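Local coordinates for glypican-1 (Homo sapiens, PDB 4YWT), which is a GPI-anchored cell-surface proteoglycan that binds alpha-4(V) collagen through its heparan sulfate chains and participates in Schwann cell myelination, at residues A[141-146]-A[318-323]; A[247-252]-A[272-277]. The protein carries 3 engineered substitutions. All coordinates share one frame; numbering follows the deposited sequence.

Interaction 1: residues A[141-146]-A[318-323]; sequences RDLYSE and TWLAEA
Leu-143 and Leu-320 meet tip to tip between two helices that otherwise stay well apart. The methyl CD2 of Leu-143 lies 4.1 Å from CD2 of Leu-320, while the CA atoms of Leu-143 and Leu-320 remain 10.6 Å from each other, so the leucines span the gap by their length. Leu-143 holds CG anti to the backbone N (chi1 180°), whereas Leu-320 has CG beside its own backbone N (chi1 -65°), and both CB atoms point at the opposing segment.

A second apolar contact uses the other branch of Leu-320: its CD1 is 4.4 Å from CE1 of Tyr-144. The tyrosine leaves its helix to one side and gains the contact by the reach of its ring. One leucine thus divides its two methyls between two consecutive residues of 141-146, and the summed buried area is a modest 101 Å².

The polar part lies away from this junction. Tyr-144 OH is hydrogen-bonded to Ser-117 OG, which ties the hydroxyl end of the ring to helix 70-129 and should restrict its swing.

All three touching residues are buried, in side-chain packing within the helical core of the elongated glypican fold. Leu-143 also packs on Leu-162 and Phe-165 of helix 158-177, and Leu-320 rests on Trp-166 of that helix, on Leu-121 of helix 70-129 and on Leu-208 of helix 204-236.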
# COMPACT_ATOMS: atom_id res chain seq x y z
N ARG A 141 -25.96 -7.45 -20.71
CA ARG A 141 -26.08 -7.00 -19.33
C ARG A 141 -25.55 -8.07 -18.37
O ARG A 141 -24.81 -7.77 -17.42
CB ARG A 141 -27.53 -6.66 -19.00
CG ARG A 141 -27.80 -6.28 -17.55
CD ARG A 141 -29.15 -5.60 -17.41
NE ARG A 141 -29.15 -4.27 -18.02
CZ ARG A 141 -30.24 -3.54 -18.23
NH1 ARG A 141 -31.43 -4.01 -17.89
NH2 ARG A 141 -30.14 -2.34 -18.79
N ASP A 142 -25.92 -9.32 -18.64
CA ASP A 142 -25.44 -10.46 -17.87
C ASP A 142 -23.93 -10.60 -17.97
O ASP A 142 -23.25 -10.86 -16.98
CB ASP A 142 -26.12 -11.75 -18.33
CG ASP A 142 -27.52 -11.91 -17.79
OD1 ASP A 142 -27.79 -11.40 -16.68
OD2 ASP A 142 -28.36 -12.54 -18.47
N LEU A 143 -23.40 -10.42 -19.18
CA LEU A 143 -21.95 -10.48 -19.38
C LEU A 143 -21.24 -9.44 -18.52
O LEU A 143 -20.24 -9.73 -17.87
CB LEU A 143 -21.59 -10.30 -20.85
CG LEU A 143 -20.09 -10.34 -21.16
CD1 LEU A 143 -19.46 -11.60 -20.59
CD2 LEU A 143 -19.84 -10.25 -22.66
N TYR A 144 -21.76 -8.21 -18.52
CA TYR A 144 -21.17 -7.15 -17.72
C TYR A 144 -21.27 -7.43 -16.23
O TYR A 144 -20.33 -7.16 -15.48
CB TYR A 144 -21.82 -5.80 -18.04
CG TYR A 144 -21.21 -5.12 -19.25
CD1 TYR A 144 -21.78 -5.25 -20.51
CD2 TYR A 144 -20.06 -4.35 -19.13
CE1 TYR A 144 -21.23 -4.63 -21.61
CE2 TYR A 144 -19.50 -3.73 -20.22
CZ TYR A 144 -20.09 -3.87 -21.46
OH TYR A 144 -19.54 -3.26 -22.56
N SER A 145 -22.39 -7.99 -15.79
CA SER A 145 -22.54 -8.37 -14.39
C SER A 145 -21.52 -9.43 -14.00
O SER A 145 -20.94 -9.38 -12.91
CB SER A 145 -23.96 -8.87 -14.11
OG SER A 145 -24.89 -7.80 -14.10
N GLU A 146 -21.30 -10.39 -14.90
CA GLU A 146 -20.31 -11.45 -14.68
C GLU A 146 -18.90 -10.88 -14.59
O GLU A 146 -18.12 -11.28 -13.73
CB GLU A 146 -20.39 -12.49 -15.80
CG GLU A 146 -21.54 -13.48 -15.65
CD GLU A 146 -21.18 -14.65 -14.75
OE1 GLU A 146 -20.39 -15.52 -15.19
OE2 GLU A 146 -21.69 -14.72 -13.61
N THR A 318 -16.45 -2.41 -27.58
CA THR A 318 -15.85 -2.28 -28.90
C THR A 318 -15.62 -3.65 -29.53
O THR A 318 -15.92 -3.87 -30.71
CB THR A 318 -14.51 -1.52 -28.84
OG1 THR A 318 -13.53 -2.32 -28.17
CG2 THR A 318 -14.68 -0.21 -28.09
N TRP A 319 -15.10 -4.58 -28.73
CA TRP A 319 -14.86 -5.94 -29.20
C TRP A 319 -16.18 -6.67 -29.44
O TRP A 319 -16.30 -7.43 -30.40
CB TRP A 319 -14.00 -6.72 -28.20
CG TRP A 319 -12.62 -6.17 -28.07
CD1 TRP A 319 -12.10 -5.49 -27.02
CD2 TRP A 319 -11.57 -6.25 -29.05
NE1 TRP A 319 -10.79 -5.15 -27.27
CE2 TRP A 319 -10.44 -5.60 -28.51
CE3 TRP A 319 -11.48 -6.82 -30.33
CZ2 TRP A 319 -9.24 -5.50 -29.21
CZ3 TRP A 319 -10.28 -6.71 -31.02
CH2 TRP A 319 -9.18 -6.06 -30.45
N LEU A 320 -17.16 -6.44 -28.57
CA LEU A 320 -18.48 -7.01 -28.79
C LEU A 320 -19.06 -6.55 -30.14
O LEU A 320 -19.52 -7.36 -30.95
CB LEU A 320 -19.43 -6.63 -27.65
CG LEU A 320 -19.10 -7.19 -26.27
CD1 LEU A 320 -20.16 -6.78 -25.25
CD2 LEU A 320 -18.97 -8.71 -26.31
N ALA A 321 -19.00 -5.24 -30.37
CA ALA A 321 -19.48 -4.64 -31.60
C ALA A 321 -18.75 -5.19 -32.82
O ALA A 321 -19.36 -5.44 -33.87
CB ALA A 321 -19.34 -3.12 -31.54
N GLU A 322 -17.44 -5.38 -32.69
CA GLU A 322 -16.65 -5.94 -33.78
C GLU A 322 -17.08 -7.38 -34.08
O GLU A 322 -17.16 -7.79 -35.24
CB GLU A 322 -15.16 -5.87 -33.45
CG GLU A 322 -14.26 -6.36 -34.58
CD GLU A 322 -12.83 -5.85 -34.45
OE1 GLU A 322 -12.65 -4.65 -34.17
OE2 GLU A 322 -11.89 -6.66 -34.62
N ALA A 323 -17.36 -8.13 -33.02
CA ALA A 323 -17.83 -9.51 -33.17
C ALA A 323 -19.17 -9.56 -33.89
O ALA A 323 -19.38 -10.40 -34.77
CB ALA A 323 -17.93 -10.18 -31.81

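Interaction 2: residues A[247-252]-A[272-277]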
# COMPACT_ATOMS: atom_id res chain seq x y z
N ARG A 247 13.13 3.77 27.93
CA ARG A 247 14.31 4.22 28.67
C ARG A 247 15.36 4.83 27.74
O ARG A 247 15.96 5.85 28.05
CB ARG A 247 14.93 3.08 29.46
CG ARG A 247 14.08 2.57 30.62
CD ARG A 247 14.82 1.50 31.42
NE ARG A 247 15.36 0.44 30.56
CZ ARG A 247 16.64 0.32 30.25
NH1 ARG A 247 17.52 1.20 30.71
NH2 ARG A 247 17.05 -0.67 29.47
N ALA A 248 15.57 4.18 26.59
CA ALA A 248 16.56 4.65 25.63
C ALA A 248 16.18 6.00 25.04
O ALA A 248 17.04 6.83 24.73
CB ALA A 248 16.76 3.63 24.53
N VAL A 249 14.87 6.22 24.88
CA VAL A 249 14.36 7.47 24.34
C VAL A 249 14.46 8.57 25.39
O VAL A 249 14.81 9.71 25.08
CB VAL A 249 12.90 7.32 23.86
CG1 VAL A 249 12.25 8.68 23.65
CG2 VAL A 249 12.86 6.52 22.57
N MET A 250 14.16 8.22 26.64
CA MET A 250 14.35 9.16 27.74
C MET A 250 15.81 9.60 27.82
O MET A 250 16.11 10.78 27.98
CB MET A 250 13.92 8.55 29.07
CG MET A 250 14.35 9.35 30.29
SD MET A 250 13.83 11.08 30.20
CE MET A 250 14.79 11.80 31.52
N LYS A 251 16.71 8.63 27.69
CA LYS A 251 18.14 8.92 27.69
C LYS A 251 18.52 9.79 26.50
O LYS A 251 19.35 10.69 26.61
CB LYS A 251 18.95 7.62 27.67
CG LYS A 251 20.45 7.81 27.78
CD LYS A 251 21.12 6.58 28.38
CE LYS A 251 22.61 6.81 28.59
NZ LYS A 251 23.36 6.88 27.31
N LEU A 252 17.89 9.53 25.37
CA LEU A 252 18.15 10.25 24.13
C LEU A 252 17.75 11.72 24.21
O LEU A 252 18.49 12.60 23.78
CB LEU A 252 17.41 9.59 22.97
CG LEU A 252 17.51 10.30 21.62
CD1 LEU A 252 18.92 10.21 21.07
CD2 LEU A 252 16.50 9.74 20.63
N ARG A 272 19.63 7.78 15.66
CA ARG A 272 19.35 6.74 14.68
C ARG A 272 19.57 5.35 15.25
O ARG A 272 18.81 4.43 14.94
CB ARG A 272 20.21 6.95 13.43
CG ARG A 272 19.44 7.58 12.28
CD ARG A 272 20.36 8.34 11.36
NE ARG A 272 19.87 9.70 11.13
CZ ARG A 272 20.56 10.65 10.51
NH1 ARG A 272 20.03 11.86 10.35
NH2 ARG A 272 21.78 10.40 10.06
N ASN A 273 20.60 5.18 16.07
CA ASN A 273 20.81 3.89 16.72
C ASN A 273 19.69 3.60 17.71
O ASN A 273 19.20 2.47 17.79
CB ASN A 273 22.17 3.84 17.42
CG ASN A 273 23.25 3.24 16.55
OD1 ASN A 273 23.02 2.95 15.37
ND2 ASN A 273 24.43 3.03 17.12
N VAL A 274 19.28 4.63 18.44
CA VAL A 274 18.18 4.49 19.38
C VAL A 274 16.90 4.05 18.67
O VAL A 274 16.28 3.05 19.06
CB VAL A 274 17.90 5.79 20.15
CG1 VAL A 274 16.63 5.66 20.97
CG2 VAL A 274 19.08 6.15 21.04
N LEU A 275 16.51 4.77 17.63
CA LEU A 275 15.27 4.46 16.93
C LEU A 275 15.35 3.14 16.16
O LEU A 275 14.35 2.43 16.05
CB LEU A 275 14.88 5.60 15.98
CG LEU A 275 14.48 6.90 16.67
CD1 LEU A 275 13.81 7.85 15.68
CD2 LEU A 275 13.56 6.63 17.85
N LYS A 276 16.53 2.81 15.65
CA LYS A 276 16.74 1.51 15.02
C LYS A 276 16.57 0.40 16.04
O LYS A 276 16.10 -0.69 15.71
CB LYS A 276 18.11 1.42 14.36
CG LYS A 276 18.17 1.98 12.95
CD LYS A 276 19.55 1.83 12.34
CE LYS A 276 19.59 2.38 10.93
NZ LYS A 276 20.71 1.82 10.14
N GLY A 277 16.95 0.68 17.28
CA GLY A 277 16.71 -0.26 18.37
C GLY A 277 15.23 -0.38 18.66
O GLY A 277 14.71 -1.49 18.83
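Val-274 is the hub of this contact: its CG1 touches Ala-248, Val-249 and Leu-252, and its CG2 meets Leu-252. CG1 of Val-274, anti to the backbone N (chi1 172°), lies 4.1 Å from CB of Ala-248. The Ala-248 carbonyl O lies slightly nearer, 4.0 Å from Val-274 CG1, although that oxygen already accepts the helical bond from Leu-252 N. The Val-249 side chain is roughly perpendicular to that of Val-274, with Val-249 CG2 4.2 Å from Val-274 CG1. Leu-252 sets its two branches against the two of Val-274 at a slant, CD1 4.1 Å from Val-274 CG2 and CD2 equally close to CG1. The small Ala-248 allows the backbones' nearest approach here, with 6.5 Å between the CA atoms of Ala-248 and Val-274.

Beyond this apolar centre the contact thins out. Leu-275, still buried, brings its CD2 only to 4.8 Å from CG2 of Val-249. Arg-247 is exposed and forms a salt bridge with Glu-244. Lys-276, partly exposed, gives its NZ to the carbonyl O of Met-428.

The segments run nearly antiparallel (164°), with axes 9.9 Å apart, and a disulfide between Cys-245 and Cys-278 fastens the same pair of helices. Val-249 and Met-250 pack on helix 70-129, Leu-275 lies against helix 391-404, and Trp-415, in a two-stranded sheet, donates its indole N-H to the carbonyl O of Lys-251.

In the fold
The two contacts lie on opposite sides of the centre of an elongated, largely helical chain, with their centres 60 Å apart and their nearest atoms about 46 Å apart. In sequence they are nested: helix 137-152 comes first, then helices 243-253 and 268-278 of interaction 2, and finally helix 316-328, which closes interaction 1. Helix 70-129 is common ground, since residues of both contacts pack on it at separate places, so this long helix runs past both sites and probably gives the rod-like molecule its continuity. Interaction 2 belongs to the disulfide-rich end, where Cys-61 pairs with Cys-255 and Cys-68 with Cys-258, whereas interaction 1 joins distant parts of the chain through apolar side chains.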